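Local coordinates for tetR-family transcriptional regulator (Streptomyces coelicolor A3, PDB 2QIB), which probably binds DNA through an N-terminal helix-turn-helix motif and regulates transcription, as TetR-family proteins generally do, at the interface of chains A and B. Sequence-based numbering; all coordinates share one arbitrary frame. Chains: chain A/B, tetR-family transcriptional regulator.

The interface of chains A and B. Residues chain A 185, 188-189, 191-192; chain B 185, 188-189, 192, 220, 224.
A:Ala188 and B:Ala188 meet methyl to methyl where helix 175-194 of chain A crosses helix 175-196 of chain B, their CB atoms 3.9 Å apart, and the small side chains let the two backbones come near each other. This is a worked example of two-fold packing, in which each contact recurs with the chains exchanged. At the neighbouring position, the CD2 methyl of A:Leu189 presses on the carboxylate of B:Asp185, 3.5 Å from CG, the two side chains crossing at about a right angle. B:Leu189 repays this against A:Asp185, with CD2 3.4 Å from OD1. In both aspartates CG stands anti to the carbonyl carbon (chi1 -72°), which carries the carboxylate over the partner's leucine. OD1 also faces the valine one turn further on, A:Val192 CG1 lying 3.4 Å from B:Asp185 OD1. Towards one flank, helix 216-227 of chain B offers B:Leu220 to A:Val192 and B:Leu224 to A:Ala191, though both leucines are poorly ordered. At the polar rim a water joins A:Asp185 OD1 (2.7 Å) to the backbone O of B:Leu189 (2.9 Å), and a twin water links B:Asp185 OD1 to A:Leu189 O. An alanine replacing A:Asp185 would probably leave this water without its chain A mate and uncover the B:Leu189 methyl. The patch is likely to help hold the C-terminal domains together in the dimer typical of TetR-family regulators, which is likely to set the spacing of the two DNA-binding heads.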
loop_
_atom_site.group_PDB
_atom_site.type_symbol
_atom_site.label_atom_id
_atom_site.label_comp_id
_atom_site.label_asym_id
_atom_site.label_seq_id
_atom_site.Cartn_x
_atom_site.Cartn_y
_atom_site.Cartn_z
ATOM N N ASP A 185 8.861 -10.108 6.169
ATOM C CA ASP A 185 7.855 -9.106 6.574
ATOM C C ASP A 185 6.522 -9.771 6.908
ATOM O O ASP A 185 5.885 -9.390 7.859
ATOM C CB ASP A 185 7.606 -8.102 5.464
ATOM C CG ASP A 185 8.777 -7.124 5.276
ATOM O OD1 ASP A 185 9.608 -7.005 6.202
ATOM O OD2 ASP A 185 8.833 -6.457 4.193
ATOM N N ALA A 188 6.807 -11.428 10.253
ATOM C CA ALA A 188 6.910 -10.413 11.302
ATOM C C ALA A 188 5.588 -9.687 11.575
ATOM O O ALA A 188 5.233 -9.496 12.742
ATOM C CB ALA A 188 8.056 -9.429 11.001
ATOM N N LEU A 189 4.867 -9.321 10.522
ATOM C CA LEU A 189 3.531 -8.708 10.672
ATOM C C LEU A 189 2.586 -9.652 11.408
ATOM O O LEU A 189 1.862 -9.227 12.291
ATOM C CB LEU A 189 2.926 -8.273 9.333
ATOM C CG LEU A 189 3.740 -7.163 8.651
ATOM C CD1 LEU A 189 3.197 -6.878 7.269
ATOM C CD2 LEU A 189 3.807 -5.862 9.489
ATOM N N ALA A 191 3.498 -12.088 13.467
ATOM C CA ALA A 191 3.978 -12.192 14.850
ATOM C C ALA A 191 3.588 -10.990 15.720
ATOM O O ALA A 191 3.293 -11.149 16.912
ATOM C CB ALA A 191 5.455 -12.374 14.887
ATOM N N VAL A 192 3.616 -9.800 15.142
ATOM C CA VAL A 192 3.220 -8.596 15.871
ATOM C C VAL A 192 1.754 -8.716 16.301
ATOM O O VAL A 192 1.422 -8.474 17.465
ATOM C CB VAL A 192 3.472 -7.299 15.045
ATOM C CG1 VAL A 192 2.791 -6.104 15.681
ATOM C CG2 VAL A 192 4.980 -7.048 14.951
ATOM N N ASP B 185 5.008 -2.670 14.040
ATOM C CA ASP B 185 5.238 -2.955 12.617
ATOM C C ASP B 185 6.393 -2.112 12.082
ATOM O O ASP B 185 7.169 -2.597 11.294
ATOM C CB ASP B 185 3.975 -2.638 11.789
ATOM C CG ASP B 185 2.838 -3.627 11.999
ATOM O OD1 ASP B 185 3.046 -4.757 12.526
ATOM O OD2 ASP B 185 1.718 -3.250 11.602
ATOM N N ALA B 188 9.397 -3.734 13.209
ATOM C CA ALA B 188 9.534 -5.030 12.503
ATOM C C ALA B 188 10.111 -4.832 11.112
ATOM O O ALA B 188 11.040 -5.554 10.717
ATOM C CB ALA B 188 8.185 -5.753 12.380
ATOM N N LEU B 189 9.541 -3.886 10.364
ATOM C CA LEU B 189 10.019 -3.656 8.995
ATOM C C LEU B 189 11.496 -3.209 9.014
ATOM O O LEU B 189 12.314 -3.698 8.228
ATOM C CB LEU B 189 9.143 -2.662 8.251
ATOM C CG LEU B 189 7.680 -3.168 8.065
ATOM C CD1 LEU B 189 6.853 -2.023 7.448
ATOM C CD2 LEU B 189 7.607 -4.471 7.193
ATOM N N VAL B 192 13.814 -6.266 9.926
ATOM C CA VAL B 192 14.005 -7.229 8.844
ATOM C C VAL B 192 15.107 -6.722 7.895
ATOM O O VAL B 192 15.992 -7.491 7.515
ATOM C CB VAL B 192 12.683 -7.541 8.064
ATOM C CG1 VAL B 192 13.008 -8.320 6.826
ATOM C CG2 VAL B 192 11.757 -8.349 8.973
ATOM N N LEU B 220 9.651 -7.420 19.970
ATOM C CA LEU B 220 9.566 -8.116 18.677
ATOM C C LEU B 220 10.544 -9.294 18.612
ATOM O O LEU B 220 10.190 -10.387 18.163
ATOM C CB LEU B 220 9.824 -7.140 17.516
ATOM C CG LEU B 220 9.998 -7.763 16.124
ATOM C CD1 LEU B 220 8.654 -8.141 15.485
ATOM C CD2 LEU B 220 10.800 -6.850 15.211
ATOM N N LEU B 224 9.503 -13.160 18.269
ATOM C CA LEU B 224 10.016 -14.056 17.228
ATOM C C LEU B 224 10.743 -15.254 17.828
ATOM O O LEU B 224 10.742 -16.345 17.254
ATOM C CB LEU B 224 10.975 -13.329 16.283
ATOM C CG LEU B 224 10.551 -12.579 15.008
ATOM C CD1 LEU B 224 9.112 -12.786 14.543
ATOM C CD2 LEU B 224 10.908 -11.110 15.063
HETATM O O HOH W 1 11.166 -4.855 5.872
HETATM O O HOH W 2 1.168 -6.530 12.230
#